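Local coordinates for Lmo0651 protein (PDB 6EP3) that controls expression of the Listeria monocytogenes Agr system and mediates virulence as a GntR-family transcription factor that probably binds regulatory DNA, at residues B[7-12]-B[44-49]; B[31-36]-B[66-71]; B[86-91]-B[201-206]. All coordinates share one frame; numbering follows the deposited sequence.

Contact 1 (B[7-12]-B[44-49]); sequences TLDKMV and RSPLRK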
loop_
_atom_site.group_PDB
_atom_site.type_symbol
_atom_site.label_atom_id
_atom_site.label_comp_id
_atom_site.label_asym_id
_atom_site.label_seq_id
_atom_site.Cartn_x
_atom_site.Cartn_y
_atom_site.Cartn_z
ATOM N N THR B 7 22.134 -14.694 -7.453
ATOM C CA THR B 7 22.863 -13.600 -6.829
ATOM C C THR B 7 22.977 -13.846 -5.332
ATOM O O THR B 7 22.143 -14.532 -4.733
ATOM C CB THR B 7 22.175 -12.246 -7.051
ATOM O OG1 THR B 7 21.000 -12.173 -6.237
ATOM C CG2 THR B 7 21.788 -12.061 -8.510
ATOM N N LEU B 8 24.009 -13.256 -4.724
ATOM C CA LEU B 8 24.190 -13.416 -3.286
ATOM C C LEU B 8 23.149 -12.628 -2.505
ATOM O O LEU B 8 22.727 -13.062 -1.426
ATOM C CB LEU B 8 25.599 -12.989 -2.874
ATOM C CG LEU B 8 25.890 -13.112 -1.378
ATOM C CD1 LEU B 8 25.723 -14.553 -0.934
ATOM C CD2 LEU B 8 27.283 -12.610 -1.046
ATOM N N ASP B 9 22.706 -11.488 -3.039
ATOM C CA ASP B 9 21.710 -10.683 -2.342
ATOM C C ASP B 9 20.407 -11.453 -2.172
ATOM O O ASP B 9 19.958 -11.703 -1.046
ATOM C CB ASP B 9 21.466 -9.371 -3.092
ATOM C CG ASP B 9 22.673 -8.452 -3.074
ATOM O OD1 ASP B 9 23.079 -7.986 -4.158
ATOM O OD2 ASP B 9 23.210 -8.190 -1.978
ATOM N N LYS B 10 19.796 -11.863 -3.288
ATOM C CA LYS B 10 18.490 -12.508 -3.213
ATOM C C LYS B 10 18.534 -13.738 -2.310
ATOM O O LYS B 10 17.688 -13.887 -1.422
ATOM C CB LYS B 10 17.977 -12.835 -4.624
ATOM C CG LYS B 10 18.329 -14.198 -5.199
ATOM C CD LYS B 10 17.222 -14.699 -6.121
ATOM C CE LYS B 10 17.661 -15.917 -6.918
ATOM N NZ LYS B 10 18.376 -15.556 -8.169
ATOM N N MET B 11 19.559 -14.582 -2.465
ATOM C CA MET B 11 19.772 -15.702 -1.553
ATOM C C MET B 11 19.594 -15.255 -0.111
ATOM O O MET B 11 18.712 -15.744 0.604
ATOM C CB MET B 11 21.168 -16.298 -1.755
ATOM C CG MET B 11 21.595 -17.229 -0.624
ATOM S SD MET B 11 23.308 -17.784 -0.738
ATOM C CE MET B 11 23.139 -19.166 -1.867
ATOM N N VAL B 12 20.412 -14.291 0.315
ATOM C CA VAL B 12 20.363 -13.842 1.703
ATOM C C VAL B 12 18.949 -13.398 2.040
ATOM O O VAL B 12 18.348 -13.855 3.022
ATOM C CB VAL B 12 21.379 -12.712 1.938
ATOM C CG1 VAL B 12 21.060 -11.966 3.225
ATOM C CG2 VAL B 12 22.781 -13.270 1.975
ATOM N N ARG B 44 27.961 -7.745 5.439
ATOM C CA ARG B 44 26.760 -7.028 5.842
ATOM C C ARG B 44 26.112 -6.265 4.695
ATOM O O ARG B 44 24.947 -5.875 4.817
ATOM C CB ARG B 44 27.076 -6.080 6.999
ATOM C CG ARG B 44 26.758 -6.679 8.362
ATOM C CD ARG B 44 26.128 -5.666 9.307
ATOM N NE ARG B 44 24.746 -5.333 8.971
ATOM C CZ ARG B 44 24.365 -4.166 8.461
ATOM N NH1 ARG B 44 25.266 -3.227 8.211
ATOM N NH2 ARG B 44 23.084 -3.941 8.200
ATOM N N SER B 45 26.825 -6.051 3.588
ATOM C CA SER B 45 26.229 -5.334 2.461
ATOM C C SER B 45 25.001 -6.035 1.896
ATOM O O SER B 45 23.987 -5.354 1.659
ATOM C CB SER B 45 27.283 -5.098 1.374
ATOM O OG SER B 45 26.670 -4.671 0.166
ATOM N N PRO B 46 25.002 -7.360 1.646
ATOM C CA PRO B 46 23.759 -8.006 1.199
ATOM C C PRO B 46 22.678 -7.983 2.267
ATOM O O PRO B 46 21.550 -7.540 2.015
ATOM C CB PRO B 46 24.202 -9.439 0.869
ATOM C CG PRO B 46 25.467 -9.636 1.630
ATOM C CD PRO B 46 26.137 -8.303 1.622
ATOM N N LEU B 47 23.033 -8.444 3.470
ATOM C CA LEU B 47 22.082 -8.547 4.573
ATOM C C LEU B 47 21.344 -7.232 4.797
ATOM O O LEU B 47 20.107 -7.183 4.755
ATOM C CB LEU B 47 22.819 -8.985 5.840
ATOM C CG LEU B 47 22.060 -8.957 7.165
ATOM C CD1 LEU B 47 22.348 -10.223 7.930
ATOM C CD2 LEU B 47 22.456 -7.737 7.985
ATOM N N ARG B 48 22.100 -6.156 5.033
ATOM C CA ARG B 48 21.522 -4.821 5.148
ATOM C C ARG B 48 20.503 -4.575 4.045
ATOM O O ARG B 48 19.335 -4.265 4.315
ATOM C CB ARG B 48 22.641 -3.776 5.104
ATOM C CG ARG B 48 22.208 -2.387 4.668
ATOM C CD ARG B 48 23.353 -1.389 4.790
ATOM N NE ARG B 48 23.578 -0.977 6.174
ATOM C CZ ARG B 48 24.759 -0.610 6.661
ATOM N NH1 ARG B 48 25.827 -0.611 5.876
ATOM N NH2 ARG B 48 24.873 -0.248 7.933
ATOM N N LYS B 49 20.927 -4.772 2.792
ATOM C CA LYS B 49 20.044 -4.575 1.650
ATOM C C LYS B 49 18.746 -5.347 1.834
ATOM O O LYS B 49 17.648 -4.778 1.756
ATOM C CB LYS B 49 20.759 -5.009 0.369
ATOM C CG LYS B 49 21.470 -3.878 -0.360
ATOM C CD LYS B 49 21.862 -4.273 -1.775
ATOM C CE LYS B 49 23.218 -4.950 -1.811
ATOM N NZ LYS B 49 23.855 -4.804 -3.147
#
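The winged helix-turn-helix domain of a GntR regulator supplies both partners here: its first helix, 8-21, packs against the start of helix 44-56, the second helix of the helix-turn-helix and, by its place in the fold, probably the recognition helix. The short axes cross at -55° and come within 8.6 Å of each other. Thr7 caps the first helix, Thr7 OG1 accepting from Lys10 N at 3.2 Å. Pro46 is the main apolar contact surface. Its CB meets Val12 CG2, while Val12 CG1, anti to the backbone N, reaches 3.8 Å from Leu47 CA; Leu8 CD2 only grazes the proline ring from further out. Leu47 itself turns away, onto Glu33, Leu36 and Ala37 of helix 33-40, so the first helix of the helix-turn-helix covers its other side. At the margin, Asp9 has CG beside its own backbone N (chi1 -67°), which places the carboxylate between Pro46 and Lys49. Asp9 OD2 touches carbon, 3.2 Å from Pro46 CA, and also presses on Lys49 CE. OD1 faces the charge: Lys49 bends at chi3 (-87°) and its NZ makes a salt bridge to Asp9 OD1 with a weak hydrogen bond of 3.4 Å. Across the second helix, two guanidinium groups of like charge lie close, the edge of one over the face of the other, without a hydrogen bond; Glu33, which pairs with Arg44, and a sulfate ion bound by Arg48 may offset the repulsion. Arg44 NH1 sits over the centre of the Arg48 guanidinium face, 3.0 Å from Arg48 NH2.

Contact 2 (B[31-36]-B[66-71]); sequences LAEEKL and SGAVLN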
loop_
_atom_site.group_PDB
_atom_site.type_symbol
_atom_site.label_atom_id
_atom_site.label_comp_id
_atom_site.label_asym_id
_atom_site.label_seq_id
_atom_site.Cartn_x
_atom_site.Cartn_y
_atom_site.Cartn_z
ATOM N N LEU B 31 16.176 -7.846 15.131
ATOM C CA LEU B 31 17.040 -8.617 14.244
ATOM C C LEU B 31 18.500 -8.410 14.630
ATOM O O LEU B 31 18.994 -7.278 14.641
ATOM C CB LEU B 31 16.805 -8.217 12.789
ATOM C CG LEU B 31 15.464 -8.590 12.146
ATOM C CD1 LEU B 31 14.986 -9.940 12.651
ATOM C CD2 LEU B 31 14.402 -7.524 12.370
ATOM N N ALA B 32 19.188 -9.504 14.952
ATOM C CA ALA B 32 20.614 -9.460 15.272
ATOM C C ALA B 32 21.391 -9.495 13.965
ATOM O O ALA B 32 21.830 -10.548 13.503
ATOM C CB ALA B 32 20.999 -10.618 16.185
ATOM N N GLU B 33 21.569 -8.312 13.368
ATOM C CA GLU B 33 22.198 -8.216 12.054
ATOM C C GLU B 33 23.599 -8.807 12.057
ATOM O O GLU B 33 24.039 -9.375 11.051
ATOM C CB GLU B 33 22.224 -6.757 11.599
ATOM C CG GLU B 33 20.844 -6.130 11.555
ATOM C CD GLU B 33 20.832 -4.767 10.897
ATOM O OE1 GLU B 33 21.865 -4.377 10.312
ATOM O OE2 GLU B 33 19.784 -4.090 10.960
ATOM N N GLU B 34 24.312 -8.681 13.175
ATOM C CA GLU B 34 25.673 -9.195 13.253
ATOM C C GLU B 34 25.678 -10.716 13.345
ATOM O O GLU B 34 26.471 -11.382 12.672
ATOM C CB GLU B 34 26.386 -8.581 14.460
ATOM C CG GLU B 34 25.951 -7.150 14.781
ATOM C CD GLU B 34 24.665 -7.083 15.600
ATOM O OE1 GLU B 34 24.339 -8.075 16.289
ATOM O OE2 GLU B 34 23.976 -6.041 15.540
ATOM N N LYS B 35 24.785 -11.282 14.162
ATOM C CA LYS B 35 24.670 -12.733 14.251
ATOM C C LYS B 35 24.104 -13.333 12.971
ATOM O O LYS B 35 24.485 -14.445 12.586
ATOM C CB LYS B 35 23.794 -13.114 15.446
ATOM C CG LYS B 35 23.622 -14.612 15.646
ATOM C CD LYS B 35 23.023 -14.925 17.008
ATOM C CE LYS B 35 23.869 -14.346 18.129
ATOM N NZ LYS B 35 23.314 -14.669 19.473
ATOM N N LEU B 36 23.208 -12.611 12.295
ATOM C CA LEU B 36 22.623 -13.122 11.060
ATOM C C LEU B 36 23.655 -13.195 9.942
ATOM O O LEU B 36 23.697 -14.179 9.194
ATOM C CB LEU B 36 21.441 -12.247 10.645
ATOM C CG LEU B 36 20.145 -12.382 11.443
ATOM C CD1 LEU B 36 19.190 -11.261 11.081
ATOM C CD2 LEU B 36 19.501 -13.738 11.201
ATOM N N SER B 66 15.873 1.185 18.945
ATOM C CA SER B 66 16.239 -0.212 19.154
ATOM C C SER B 66 17.081 -0.788 18.022
ATOM O O SER B 66 18.074 -1.480 18.271
ATOM C CB SER B 66 14.980 -1.064 19.334
ATOM O OG SER B 66 13.948 -0.643 18.459
ATOM N N GLY B 67 16.696 -0.509 16.780
ATOM C CA GLY B 67 17.203 -1.221 15.630
ATOM C C GLY B 67 16.047 -1.670 14.771
ATOM O O GLY B 67 14.962 -1.082 14.807
ATOM N N ALA B 68 16.276 -2.708 13.967
ATOM C CA ALA B 68 15.220 -3.248 13.125
ATOM C C ALA B 68 14.449 -4.302 13.910
ATOM O O ALA B 68 15.046 -5.197 14.516
ATOM C CB ALA B 68 15.796 -3.853 11.845
ATOM N N VAL B 69 13.124 -4.184 13.896
ATOM C CA VAL B 69 12.233 -5.098 14.599
ATOM C C VAL B 69 11.334 -5.773 13.574
ATOM O O VAL B 69 10.946 -5.168 12.571
ATOM C CB VAL B 69 11.389 -4.378 15.675
ATOM C CG1 VAL B 69 10.810 -5.384 16.661
ATOM C CG2 VAL B 69 12.228 -3.330 16.395
ATOM N N LEU B 70 10.989 -7.027 13.837
ATOM C CA LEU B 70 10.174 -7.812 12.919
ATOM C C LEU B 70 8.713 -7.722 13.341
ATOM O O LEU B 70 8.392 -7.860 14.527
ATOM C CB LEU B 70 10.632 -9.270 12.881
ATOM C CG LEU B 70 9.668 -10.222 12.169
ATOM C CD1 LEU B 70 9.796 -10.055 10.661
ATOM C CD2 LEU B 70 9.935 -11.662 12.576
ATOM N N ASN B 71 7.838 -7.480 12.373
ATOM C CA ASN B 71 6.425 -7.255 12.630
ATOM C C ASN B 71 5.660 -8.573 12.669
ATOM O O ASN B 71 6.166 -9.633 12.292
ATOM C CB ASN B 71 5.829 -6.326 11.572
ATOM C CG ASN B 71 6.433 -4.939 11.610
ATOM O OD1 ASN B 71 6.725 -4.406 12.681
ATOM N ND2 ASN B 71 6.628 -4.348 10.438
#
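The wing hairpin, strands 60-63 and 67-70, is joined here to the residues leading into helix 33-40. One backbone bond does the joining: Leu31 N donates to Ala68 O at 2.9 Å, the N-H pointing almost straight at the oxygen (160°) and arriving nearly along the C=O axis. The leucine side chain then folds over the same peptide. Its CG lies beside the backbone N and anti to the carbonyl carbon (chi1 -69°), and Leu31 CD2 comes down on the strand, 3.2 Å from Ala68 O. Leu31 CD2 also lies 3.7 Å from Leu70 N and touches Ala68 CB. In the winged-helix fold this is the point where the link between the first two helices runs beside the wing; Leu70 continues the ladder through backbone bonds with Asn28 and Glu29, while Val69 bonds with Ser61 of the partner strand. Beyond Leu31 the chain turns sharply in an inverse gamma turn centred on Ala32, with Glu33 N weakly bonded to Leu31 O. Ala32 is also the N-cap residue, Ala32 O accepting from Leu36 N at 2.8 Å in the first turn of the helix. The CB of Glu33 points toward the strand and its side chain is extended, but Glu33 OE2 merely brushes Ala68 CB at 4.1 Å; the carboxylate's salt bridge, through OE1, is with Arg44.

Contact 3 (B[86-91]-B[201-206]); sequences TIEIFV and TIKSMF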
loop_
_atom_site.group_PDB
_atom_site.type_symbol
_atom_site.label_atom_id
_atom_site.label_comp_id
_atom_site.label_asym_id
_atom_site.label_seq_id
_atom_site.Cartn_x
_atom_site.Cartn_y
_atom_site.Cartn_z
ATOM N N THR B 86 -9.657 -5.454 1.299
ATOM C CA THR B 86 -8.905 -4.403 0.617
ATOM C C THR B 86 -8.859 -4.657 -0.887
ATOM O O THR B 86 -9.146 -3.761 -1.701
ATOM C CB THR B 86 -7.496 -4.301 1.200
ATOM O OG1 THR B 86 -7.578 -3.952 2.590
ATOM C CG2 THR B 86 -6.677 -3.257 0.452
ATOM N N ILE B 87 -8.523 -5.892 -1.269
ATOM C CA ILE B 87 -8.467 -6.252 -2.682
ATOM C C ILE B 87 -9.803 -5.974 -3.357
ATOM O O ILE B 87 -9.854 -5.422 -4.462
ATOM C CB ILE B 87 -8.051 -7.725 -2.836
ATOM C CG1 ILE B 87 -6.612 -7.921 -2.360
ATOM C CG2 ILE B 87 -8.206 -8.186 -4.278
ATOM C CD1 ILE B 87 -6.212 -9.362 -2.220
ATOM N N GLU B 88 -10.905 -6.316 -2.688
ATOM C CA GLU B 88 -12.212 -6.245 -3.327
ATOM C C GLU B 88 -12.709 -4.814 -3.457
ATOM O O GLU B 88 -13.337 -4.468 -4.465
ATOM C CB GLU B 88 -13.224 -7.084 -2.545
ATOM C CG GLU B 88 -14.639 -7.023 -3.103
ATOM C CD GLU B 88 -15.639 -7.819 -2.282
ATOM O OE1 GLU B 88 -15.240 -8.407 -1.253
ATOM O OE2 GLU B 88 -16.825 -7.860 -2.672
ATOM N N ILE B 89 -12.426 -3.955 -2.475
ATOM C CA ILE B 89 -12.747 -2.545 -2.671
ATOM C C ILE B 89 -11.960 -1.993 -3.855
ATOM O O ILE B 89 -12.507 -1.257 -4.690
ATOM C CB ILE B 89 -12.555 -1.724 -1.378
ATOM C CG1 ILE B 89 -11.090 -1.500 -1.026
ATOM C CG2 ILE B 89 -13.287 -2.382 -0.215
ATOM C CD1 ILE B 89 -10.905 -0.637 0.190
ATOM N N PHE B 90 -10.677 -2.366 -3.971
ATOM C CA PHE B 90 -9.897 -1.910 -5.123
ATOM C C PHE B 90 -10.496 -2.399 -6.446
ATOM O O PHE B 90 -10.615 -1.626 -7.405
ATOM C CB PHE B 90 -8.447 -2.367 -4.991
ATOM C CG PHE B 90 -7.596 -1.435 -4.184
ATOM C CD1 PHE B 90 -7.642 -0.069 -4.406
ATOM C CD2 PHE B 90 -6.752 -1.922 -3.202
ATOM C CE1 PHE B 90 -6.862 0.794 -3.660
ATOM C CE2 PHE B 90 -5.968 -1.064 -2.455
ATOM C CZ PHE B 90 -6.024 0.296 -2.684
ATOM N N VAL B 91 -10.884 -3.674 -6.514
ATOM C CA VAL B 91 -11.409 -4.235 -7.764
ATOM C C VAL B 91 -12.724 -3.561 -8.142
ATOM O O VAL B 91 -12.935 -3.157 -9.299
ATOM C CB VAL B 91 -11.583 -5.760 -7.642
ATOM C CG1 VAL B 91 -12.266 -6.321 -8.882
ATOM C CG2 VAL B 91 -10.247 -6.446 -7.415
ATOM N N THR B 201 -20.899 -10.226 -9.728
ATOM C CA THR B 201 -20.182 -11.489 -9.862
ATOM C C THR B 201 -18.852 -11.446 -9.121
ATOM O O THR B 201 -18.460 -12.424 -8.474
ATOM C CB THR B 201 -19.953 -11.816 -11.338
ATOM O OG1 THR B 201 -21.192 -11.712 -12.050
ATOM C CG2 THR B 201 -19.411 -13.227 -11.488
ATOM N N ILE B 202 -18.143 -10.320 -9.216
ATOM C CA ILE B 202 -16.906 -10.136 -8.457
ATOM C C ILE B 202 -17.183 -10.271 -6.966
ATOM O O ILE B 202 -16.447 -10.940 -6.226
ATOM C CB ILE B 202 -16.287 -8.765 -8.779
ATOM C CG1 ILE B 202 -15.839 -8.700 -10.237
ATOM C CG2 ILE B 202 -15.128 -8.465 -7.839
ATOM C CD1 ILE B 202 -15.438 -7.313 -10.675
ATOM N N LYS B 203 -18.251 -9.618 -6.507
ATOM C CA LYS B 203 -18.612 -9.672 -5.096
ATOM C C LYS B 203 -18.932 -11.098 -4.666
ATOM O O LYS B 203 -18.507 -11.541 -3.592
ATOM C CB LYS B 203 -19.795 -8.740 -4.833
ATOM C CG LYS B 203 -20.411 -8.873 -3.454
ATOM C CD LYS B 203 -21.435 -7.777 -3.202
ATOM C CE LYS B 203 -21.999 -7.862 -1.792
ATOM N NZ LYS B 203 -23.000 -6.790 -1.521
ATOM N N SER B 204 -19.663 -11.838 -5.504
ATOM C CA SER B 204 -19.986 -13.227 -5.193
ATOM C C SER B 204 -18.729 -14.087 -5.130
ATOM O O SER B 204 -18.589 -14.935 -4.240
ATOM C CB SER B 204 -20.952 -13.779 -6.240
ATOM O OG SER B 204 -21.060 -15.188 -6.147
ATOM N N MET B 205 -17.812 -13.887 -6.079
ATOM C CA MET B 205 -16.542 -14.606 -6.070
ATOM C C MET B 205 -15.802 -14.382 -4.762
ATOM O O MET B 205 -15.345 -15.336 -4.114
ATOM C CB MET B 205 -15.685 -14.153 -7.253
ATOM C CG MET B 205 -14.412 -14.963 -7.461
ATOM S SD MET B 205 -13.337 -14.287 -8.751
ATOM C CE MET B 205 -12.896 -12.709 -8.021
ATOM N N PHE B 206 -15.676 -13.118 -4.358
ATOM C CA PHE B 206 -14.941 -12.810 -3.137
ATOM C C PHE B 206 -15.655 -13.359 -1.907
ATOM O O PHE B 206 -15.006 -13.847 -0.977
ATOM C CB PHE B 206 -14.727 -11.301 -3.018
ATOM C CG PHE B 206 -13.521 -10.802 -3.764
ATOM C CD1 PHE B 206 -12.257 -10.891 -3.209
ATOM C CD2 PHE B 206 -13.654 -10.269 -5.035
ATOM C CE1 PHE B 206 -11.149 -10.434 -3.900
ATOM C CE2 PHE B 206 -12.549 -9.818 -5.732
ATOM C CZ PHE B 206 -11.297 -9.902 -5.164
HETATM O O HOH W 1 -17.885 -10.143 -1.179
#
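Glu88 stands out fully extended from its helix, CG anti to the backbone N (chi1 177°), while Phe206 swings CG beside its own N (chi1 -85°), and the two side chains slide past each other in opposite directions. The aliphatic part of the glutamate lies on the ring: Glu88 CB sits 3.9 Å from the Phe206 centroid and almost on the ring normal, a CH-pi contact. The carboxylate plane is only 11° from that of the ring, so the acid lies flat, with Glu88 OE1 at 3.4 Å from Phe206 CB. Glu88 OE2 goes on to the backbone of the facing helix, 3.5 Å from Lys203 CA. A water lies between the helices, 2.9 Å from Glu88 OE2 and placed to donate to it and to Lys203 O, although more acceptors compete for its protons than it has. Lys203 leads its chain away, leaving NZ 6.4 Å from Glu88 OE2, so any attraction between the charges acts at a distance. On the buried side, Ile87 CG2 meets Phe206 CZ obliquely at 3.6 Å. One turn on, Val91 CG1 crosses Ile202 CG2 at 3.7 Å; this isoleucine methyl also lies in the plane of the phenylalanine ring, at its edge. The contact thus pairs the first and last helices of the all-helical FCD domain, 77-101 and 195-219, nearly antiparallel. Helices 126-142 and 147-163 cover Ile87, helix 173-192 covers Ile202, and the ring of Phe90 meets that of Phe90 of the second subunit at a steep angle.

Overall arrangement
Contacts 1 and 2 lie in the winged-helix domain, their centres 15 Å apart and their segments alternating along the chain. They meet directly: Arg44 NH2 of contact 1 forms a salt bridge with Glu33 OE1 of contact 2 at 2.5 Å, and Leu47 CD1 packs on Leu36 CB. Contact 3 belongs to the FCD domain, with its centre 37 Å from each of the others; helix 77-101, which carries its first segment, follows strand 67-70 of contact 2. A 1,2-ethanediol, probably from crystallisation, lies about 5 Å from the Ile87 side chain. The second subunit reaches contacts 1 and 3, so both domains take part in the dimer.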